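Local coordinates for protein 4-hydroxy-tetrahydrodipicolinate synthase (PDB 1O5K) that probably catalyses the condensation of pyruvate with aspartate semialdehyde to 4-hydroxy-tetrahydrodipicolinate in the pathway to lysine, at residues I218-N223 / A257-T262; V154-A159 / I179-R184. All coordinates share one frame; numbering follows the deposited sequence.

How the contacts relate
Both contacts belong to the TIM barrel chain and come in series along it: 154-159 / 179-184 is complete before 218-223 / 257-262 begins. Their centres lie 23 Å apart and their nearest atoms about 12 Å, so they do not touch. Contact 2 joins two barrel helices, 156-165 and 179-192, which lie in sequence on either side of strand 169-171. Contact 1 ties the end of strand 216-219 to the loop between helices 241-257 and 265-273. Both strands belong to the parallel barrel. Contact 2 thus lies between neighbouring helices of the outer layer, whereas contact 1 links the barrel to its C-terminal helices.

Contact 1: I218-N223 / A257-T262; sequences ISVVSN and ALFVET
Val220 O is gripped twice by Asn223, from the backbone N at 2.9 Å and from the side-chain ND2 at 3.0 Å; the carbonyl oxygen lies almost in the Asn223 amide plane. A second internal bond, Ser222 N to Ser219 OG at 2.9 Å, makes an ST motif. Asp203 reinforces this tight turn, taking a bond from Val220 N and another from Val221 N. Across the contact the turn meets 257-262 through apolar side chains. Val220 and Phe259 approach from opposite directions: the CZ end of the ring arrives obliquely and sits 3.8 Å from Val220 CB, almost equally near both methyls. Beside them Val221 and Leu258 cross at about a right angle, CG2 of the valine 3.8 Å from CD1 of the leucine. CG1 of Val221 is anti to the backbone N (chi1 178°), which leaves CG2, anti to the carbonyl carbon, to meet the leucine. Val220 also touches Val267 and Thr56, a predicted pyruvate-binding residue, while Ile218 is predicted to bind pyruvate too. The arrangement is that of a TIM barrel strand end next to the predicted pyruvate site, covered by the loop following helix 241-257.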
ATOM      1  N   ILE A 218      -7.506 -23.336   8.166  1.00 21.35           N
ATOM      2  CA  ILE A 218      -8.895 -23.385   7.761  1.00 23.79           C
ATOM      3  C   ILE A 218      -8.852 -23.014   6.262  1.00 23.85           C
ATOM      4  O   ILE A 218      -8.578 -21.866   5.884  1.00 25.20           O
ATOM      5  CB  ILE A 218      -9.803 -22.502   8.604  1.00 22.98           C
ATOM      6  CG1 ILE A 218      -9.877 -23.065  10.043  1.00 26.80           C
ATOM      7  CG2 ILE A 218     -11.200 -22.463   7.922  1.00 25.53           C
ATOM      8  CD1 ILE A 218     -10.523 -22.104  11.084  1.00 23.75           C
ATOM      9  N   SER A 219      -9.017 -24.067   5.450  1.00 25.07           N
ATOM     10  CA  SER A 219      -8.568 -24.115   4.061  1.00 26.21           C
ATOM     11  C   SER A 219      -9.657 -23.967   3.033  1.00 24.98           C
ATOM     12  O   SER A 219     -10.733 -24.488   3.166  1.00 27.25           O
ATOM     13  CB  SER A 219      -7.893 -25.477   3.820  1.00 25.30           C
ATOM     14  OG  SER A 219      -7.388 -25.602   2.502  1.00 25.73           O
ATOM     15  N   VAL A 220      -9.298 -23.318   1.943  1.00 24.07           N
ATOM     16  CA  VAL A 220     -10.135 -23.323   0.706  1.00 20.98           C
ATOM     17  C   VAL A 220      -9.680 -24.477  -0.223  1.00 22.77           C
ATOM     18  O   VAL A 220     -10.481 -25.247  -0.788  1.00 24.10           O
ATOM     19  CB  VAL A 220      -9.962 -22.020   0.018  1.00 23.17           C
ATOM     20  CG1 VAL A 220     -10.584 -22.027  -1.389  1.00 27.68           C
ATOM     21  CG2 VAL A 220     -10.593 -20.871   0.870  1.00 26.14           C
ATOM     22  N   VAL A 221      -8.369 -24.585  -0.393  1.00 24.94           N
ATOM     23  CA  VAL A 221      -7.776 -25.602  -1.262  1.00 26.52           C
ATOM     24  C   VAL A 221      -8.191 -27.018  -0.912  1.00 25.47           C
ATOM     25  O   VAL A 221      -8.285 -27.869  -1.802  1.00 24.12           O
ATOM     26  CB  VAL A 221      -6.186 -25.521  -1.263  1.00 30.31           C
ATOM     27  CG1 VAL A 221      -5.637 -26.607  -2.133  1.00 36.28           C
ATOM     28  CG2 VAL A 221      -5.667 -24.170  -1.793  1.00 33.83           C
ATOM     29  N   SER A 222      -8.362 -27.321   0.379  1.00 23.36           N
ATOM     30  CA  SER A 222      -8.805 -28.626   0.755  1.00 23.45           C
ATOM     31  C   SER A 222     -10.170 -29.043   0.204  1.00 25.74           C
ATOM     32  O   SER A 222     -10.493 -30.236   0.252  1.00 25.40           O
ATOM     33  CB  SER A 222      -8.827 -28.785   2.279  1.00 24.02           C
ATOM     34  OG  SER A 222      -9.711 -27.859   2.909  1.00 24.16           O
ATOM     35  N   ASN A 223     -10.986 -28.105  -0.305  1.00 24.35           N
ATOM     36  CA  ASN A 223     -12.203 -28.521  -1.002  1.00 24.12           C
ATOM     37  C   ASN A 223     -11.892 -29.467  -2.155  1.00 24.68           C
ATOM     38  O   ASN A 223     -12.635 -30.413  -2.415  1.00 25.97           O
ATOM     39  CB  ASN A 223     -12.943 -27.315  -1.557  1.00 24.96           C
ATOM     40  CG  ASN A 223     -13.823 -26.616  -0.520  1.00 25.74           C
ATOM     41  OD1 ASN A 223     -14.995 -26.993  -0.318  1.00 24.43           O
ATOM     42  ND2 ASN A 223     -13.282 -25.550   0.102  1.00 24.69           N
ATOM     43  N   ALA A 257      -4.105 -20.351  -8.156  1.00 25.46           N
ATOM     44  CA  ALA A 257      -5.188 -20.380  -9.123  1.00 25.52           C
ATOM     45  C   ALA A 257      -6.548 -20.198  -8.469  1.00 25.93           C
ATOM     46  O   ALA A 257      -7.483 -19.652  -9.105  1.00 26.52           O
ATOM     47  CB  ALA A 257      -5.157 -21.659  -9.926  1.00 24.97           C
ATOM     48  N   LEU A 258      -6.698 -20.687  -7.230  1.00 24.82           N
ATOM     49  CA  LEU A 258      -7.984 -20.632  -6.565  1.00 24.86           C
ATOM     50  C   LEU A 258      -8.341 -19.210  -6.098  1.00 26.66           C
ATOM     51  O   LEU A 258      -9.418 -18.955  -5.610  1.00 26.81           O
ATOM     52  CB  LEU A 258      -8.007 -21.676  -5.401  1.00 23.75           C
ATOM     53  CG  LEU A 258      -8.103 -23.111  -5.878  1.00 25.71           C
ATOM     54  CD1 LEU A 258      -8.059 -24.061  -4.701  1.00 32.51           C
ATOM     55  CD2 LEU A 258      -9.410 -23.381  -6.717  1.00 24.46           C
ATOM     56  N   PHE A 259      -7.436 -18.266  -6.290  1.00 24.93           N
ATOM     57  CA  PHE A 259      -7.700 -16.897  -5.959  1.00 26.74           C
ATOM     58  C   PHE A 259      -7.457 -15.904  -7.073  1.00 27.45           C
ATOM     59  O   PHE A 259      -7.390 -14.720  -6.827  1.00 29.09           O
ATOM     60  CB  PHE A 259      -6.899 -16.561  -4.691  1.00 30.95           C
ATOM     61  CG  PHE A 259      -7.305 -17.386  -3.550  1.00 28.33           C
ATOM     62  CD1 PHE A 259      -8.299 -16.949  -2.712  1.00 29.34           C
ATOM     63  CD2 PHE A 259      -6.736 -18.637  -3.340  1.00 34.82           C
ATOM     64  CE1 PHE A 259      -8.713 -17.743  -1.623  1.00 35.34           C
ATOM     65  CE2 PHE A 259      -7.138 -19.420  -2.269  1.00 36.84           C
ATOM     66  CZ  PHE A 259      -8.131 -18.958  -1.419  1.00 32.58           C
ATOM     67  N   VAL A 260      -7.430 -16.366  -8.321  1.00 26.56           N
ATOM     68  CA  VAL A 260      -7.290 -15.418  -9.434  1.00 26.81           C
ATOM     69  C   VAL A 260      -8.551 -14.558  -9.596  1.00 27.07           C
ATOM     70  O   VAL A 260      -8.491 -13.504 -10.204  1.00 27.80           O
ATOM     71  CB  VAL A 260      -6.878 -16.096 -10.750  1.00 27.37           C
ATOM     72  CG1 VAL A 260      -5.492 -16.698 -10.614  1.00 28.78           C
ATOM     73  CG2 VAL A 260      -7.864 -17.195 -11.167  1.00 24.11           C
ATOM     74  N   GLU A 261      -9.691 -15.057  -9.121  1.00 23.32           N
ATOM     75  CA  GLU A 261     -10.884 -14.254  -8.930  1.00 23.90           C
ATOM     76  C   GLU A 261     -11.282 -14.492  -7.507  1.00 23.19           C
ATOM     77  O   GLU A 261     -10.834 -15.452  -6.899  1.00 24.02           O
ATOM     78  CB  GLU A 261     -12.009 -14.716  -9.844  1.00 25.44           C
ATOM     79  CG  GLU A 261     -11.650 -14.509 -11.300  1.00 26.87           C
ATOM     80  CD  GLU A 261     -12.831 -14.751 -12.216  1.00 33.36           C
ATOM     81  OE1 GLU A 261     -13.808 -13.994 -12.142  1.00 35.13           O
ATOM     82  OE2 GLU A 261     -12.781 -15.714 -12.986  1.00 29.81           O
ATOM     83  N   THR A 262     -12.131 -13.625  -6.975  1.00 24.41           N
ATOM     84  CA  THR A 262     -12.529 -13.742  -5.576  1.00 25.28           C
ATOM     85  C   THR A 262     -13.055 -15.134  -5.227  1.00 23.57           C
ATOM     86  O   THR A 262     -13.965 -15.646  -5.872  1.00 22.49           O
ATOM     87  CB  THR A 262     -13.627 -12.739  -5.308  1.00 26.00           C
ATOM     88  OG1 THR A 262     -13.118 -11.421  -5.540  1.00 26.07           O
ATOM     89  CG2 THR A 262     -14.060 -12.822  -3.826  1.00 26.74           C
TER

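Contact 2: V154-A159 / I179-R184; sequences VLPETA and IDQIDR
The side chains of Gln181 and Pro156 cross at a slant, and Arg184 sets its CB against the same ring almost at right angles to it. Gln181 leaves its helix with CG anti to the backbone N (chi1 170°), then bends at chi2 (101°), which carries the amide alongside the proline and up to the residue two places before it. There Gln181 NE2 donates to Val154 O at 2.8 Å, approaching nearly end-on to the carbonyl, with a C=O...N angle of 165°; the oxygen lies close to the amide plane. The amide oxygen Gln181 OE1 rests 3.4 Å from Pro156 CD, the ring carbon next to the proline nitrogen. NE2 also bonds to Glu174 OE1 while Asn153 ND2 donates to OE1, so partners at both ends of this buried amide fix which way round it lies.

One turn further on, Arg184 CB packs 3.7 Å from Pro156 CB, where the backbones come closest. Its chain then folds back through bends at chi2 and chi3, bringing the guanidinium edge to a water. Arg184 NE donates to that water at 2.7 Å, in the guanidinium plane, and the water donates onward to Glu157 OE2 in a longer link of 3.3 Å. The two charged groups, 5.1 Å apart between Glu157 OE2 and Arg184 NH1, are thus bridged by solvent.

Leu155 is the N-cap and Pro156 the first residue of helix 156-165, a place where proline costs no helical N-H bond. Asp180 and Asp183 make salt bridges to basic residues of the third subunit, which places helix 179-192 at an interface of the tetramer. The first turn of helix 156-165 packed on the first half of helix 179-192, with a barrel strand between them in sequence, marks two neighbours in the helical outer layer of a TIM barrel.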
ATOM      1  N   VAL A 154      -7.290  -7.137  13.303  1.00 25.14           N
ATOM      2  CA  VAL A 154      -7.112  -7.409  14.758  1.00 26.44           C
ATOM      3  C   VAL A 154      -5.639  -7.381  15.051  1.00 26.51           C
ATOM      4  O   VAL A 154      -4.894  -8.225  14.534  1.00 26.75           O
ATOM      5  CB  VAL A 154      -7.604  -8.814  15.215  1.00 30.11           C
ATOM      6  CG1 VAL A 154      -7.520  -8.942  16.731  1.00 31.38           C
ATOM      7  CG2 VAL A 154      -9.017  -9.090  14.757  1.00 36.95           C
ATOM      8  N   LEU A 155      -5.202  -6.449  15.885  1.00 23.26           N
ATOM      9  CA  LEU A 155      -3.790  -6.391  16.207  1.00 22.35           C
ATOM     10  C   LEU A 155      -3.459  -7.616  17.035  1.00 22.89           C
ATOM     11  O   LEU A 155      -4.322  -8.080  17.784  1.00 23.70           O
ATOM     12  CB  LEU A 155      -3.461  -5.145  17.021  1.00 24.71           C
ATOM     13  CG  LEU A 155      -3.604  -3.826  16.315  1.00 24.27           C
ATOM     14  CD1 LEU A 155      -3.384  -2.728  17.301  1.00 29.13           C
ATOM     15  CD2 LEU A 155      -2.643  -3.681  15.102  1.00 25.81           C
ATOM     16  N   PRO A 156      -2.260  -8.175  16.891  1.00 24.48           N
ATOM     17  CA  PRO A 156      -1.823  -9.295  17.723  1.00 20.48           C
ATOM     18  C   PRO A 156      -2.081  -9.054  19.219  1.00 22.92           C
ATOM     19  O   PRO A 156      -2.574  -9.939  19.912  1.00 26.10           O
ATOM     20  CB  PRO A 156      -0.327  -9.445  17.336  1.00 22.29           C
ATOM     21  CG  PRO A 156      -0.347  -8.981  15.864  1.00 27.38           C
ATOM     22  CD  PRO A 156      -1.270  -7.841  15.839  1.00 26.52           C
ATOM     23  N   GLU A 157      -1.810  -7.850  19.702  1.00 22.25           N
ATOM     24  CA  GLU A 157      -2.005  -7.563  21.122  1.00 23.75           C
ATOM     25  C   GLU A 157      -3.464  -7.677  21.506  1.00 23.08           C
ATOM     26  O   GLU A 157      -3.778  -8.002  22.667  1.00 26.02           O
ATOM     27  CB  GLU A 157      -1.465  -6.182  21.483  1.00 26.67           C
ATOM     28  CG  GLU A 157      -0.071  -5.947  20.897  1.00 38.24           C
ATOM     29  CD  GLU A 157      -0.131  -5.215  19.538  1.00 48.20           C
ATOM     30  OE1 GLU A 157      -0.272  -3.961  19.533  1.00 66.48           O
ATOM     31  OE2 GLU A 157      -0.061  -5.860  18.478  1.00 31.07           O
ATOM     32  N   THR A 158      -4.344  -7.322  20.570  1.00 23.93           N
ATOM     33  CA  THR A 158      -5.796  -7.381  20.796  1.00 24.33           C
ATOM     34  C   THR A 158      -6.203  -8.836  20.810  1.00 21.48           C
ATOM     35  O   THR A 158      -6.918  -9.254  21.700  1.00 24.71           O
ATOM     36  CB  THR A 158      -6.568  -6.621  19.738  1.00 23.47           C
ATOM     37  OG1 THR A 158      -6.173  -5.263  19.723  1.00 21.57           O
ATOM     38  CG2 THR A 158      -8.042  -6.590  20.031  1.00 28.15           C
ATOM     39  N   ALA A 159      -5.702  -9.637  19.858  1.00 26.82           N
ATOM     40  CA  ALA A 159      -5.972 -11.084  19.922  1.00 22.52           C
ATOM     41  C   ALA A 159      -5.486 -11.715  21.223  1.00 23.09           C
ATOM     42  O   ALA A 159      -6.147 -12.590  21.758  1.00 24.99           O
ATOM     43  CB  ALA A 159      -5.331 -11.831  18.735  1.00 25.74           C
ATOM     44  N   ILE A 179       3.608 -11.748   7.262  1.00 22.68           N
ATOM     45  CA  ILE A 179       4.318 -12.745   8.110  1.00 24.17           C
ATOM     46  C   ILE A 179       4.627 -12.160   9.504  1.00 21.28           C
ATOM     47  O   ILE A 179       4.696 -12.879  10.530  1.00 23.60           O
ATOM     48  CB  ILE A 179       5.585 -13.242   7.423  1.00 23.74           C
ATOM     49  CG1 ILE A 179       6.180 -14.480   8.144  1.00 26.38           C
ATOM     50  CG2 ILE A 179       6.644 -12.149   7.263  1.00 22.70           C
ATOM     51  CD1 ILE A 179       5.236 -15.630   8.313  1.00 26.58           C
ATOM     52  N   ASP A 180       4.785 -10.861   9.568  1.00 24.16           N
ATOM     53  CA  ASP A 180       4.960 -10.201  10.895  1.00 26.26           C
ATOM     54  C   ASP A 180       3.714 -10.360  11.782  1.00 26.13           C
ATOM     55  O   ASP A 180       3.844 -10.578  13.001  1.00 25.58           O
ATOM     56  CB  ASP A 180       5.259  -8.712  10.741  1.00 31.33           C
ATOM     57  CG  ASP A 180       6.699  -8.428  10.547  1.00 37.06           C
ATOM     58  OD1 ASP A 180       6.995  -7.435   9.860  1.00 43.19           O
ATOM     59  OD2 ASP A 180       7.612  -9.109  11.051  1.00 37.77           O
ATOM     60  N   GLN A 181       2.541 -10.219  11.160  1.00 24.90           N
ATOM     61  CA  GLN A 181       1.270 -10.411  11.818  1.00 27.76           C
ATOM     62  C   GLN A 181       1.151 -11.862  12.222  1.00 25.89           C
ATOM     63  O   GLN A 181       0.885 -12.143  13.385  1.00 24.80           O
ATOM     64  CB  GLN A 181       0.073  -9.947  11.010  1.00 28.23           C
ATOM     65  CG  GLN A 181      -1.281 -10.359  11.580  1.00 29.33           C
ATOM     66  CD  GLN A 181      -2.013  -9.249  12.360  1.00 24.05           C
ATOM     67  OE1 GLN A 181      -1.564  -8.103  12.434  1.00 25.89           O
ATOM     68  NE2 GLN A 181      -3.171  -9.602  12.891  1.00 24.69           N
ATOM     69  N   ILE A 182       1.459 -12.791  11.318  1.00 25.08           N
ATOM     70  CA  ILE A 182       1.345 -14.201  11.644  1.00 24.97           C
ATOM     71  C   ILE A 182       2.275 -14.599  12.816  1.00 23.40           C
ATOM     72  O   ILE A 182       1.835 -15.252  13.776  1.00 25.77           O
ATOM     73  CB  ILE A 182       1.662 -15.033  10.400  1.00 23.82           C
ATOM     74  CG1 ILE A 182       0.510 -14.831   9.360  1.00 26.07           C
ATOM     75  CG2 ILE A 182       1.876 -16.486  10.766  1.00 23.56           C
ATOM     76  CD1 ILE A 182       0.875 -15.396   7.963  1.00 26.09           C
ATOM     77  N   ASP A 183       3.513 -14.133  12.758  1.00 22.44           N
ATOM     78  CA  ASP A 183       4.515 -14.406  13.783  1.00 22.40           C
ATOM     79  C   ASP A 183       4.041 -13.920  15.160  1.00 23.63           C
ATOM     80  O   ASP A 183       4.090 -14.660  16.121  1.00 24.35           O
ATOM     81  CB  ASP A 183       5.805 -13.713  13.385  1.00 23.28           C
ATOM     82  CG  ASP A 183       6.909 -13.931  14.369  1.00 27.86           C
ATOM     83  OD1 ASP A 183       7.162 -13.009  15.159  1.00 25.86           O
ATOM     84  OD2 ASP A 183       7.550 -14.970  14.410  1.00 28.18           O
ATOM     85  N   ARG A 184       3.546 -12.695  15.208  1.00 24.05           N
ATOM     86  CA  ARG A 184       3.127 -12.060  16.452  1.00 23.34           C
ATOM     87  C   ARG A 184       1.793 -12.590  17.002  1.00 21.11           C
ATOM     88  O   ARG A 184       1.654 -12.744  18.218  1.00 25.51           O
ATOM     89  CB  ARG A 184       3.093 -10.556  16.276  1.00 26.85           C
ATOM     90  CG  ARG A 184       4.450  -9.955  16.347  1.00 35.41           C
ATOM     91  CD  ARG A 184       5.022  -9.927  17.799  1.00 42.16           C
ATOM     92  NE  ARG A 184       4.569  -8.743  18.535  1.00 50.48           N
ATOM     93  CZ  ARG A 184       4.999  -8.359  19.753  1.00 50.00           C
ATOM     94  NH1 ARG A 184       4.507  -7.253  20.293  1.00 55.82           N
ATOM     95  NH2 ARG A 184       5.893  -9.064  20.439  1.00 43.23           N
TER
HETATM   96  O   HOH W   1       2.876  -6.902  17.518  1.00 49.40           O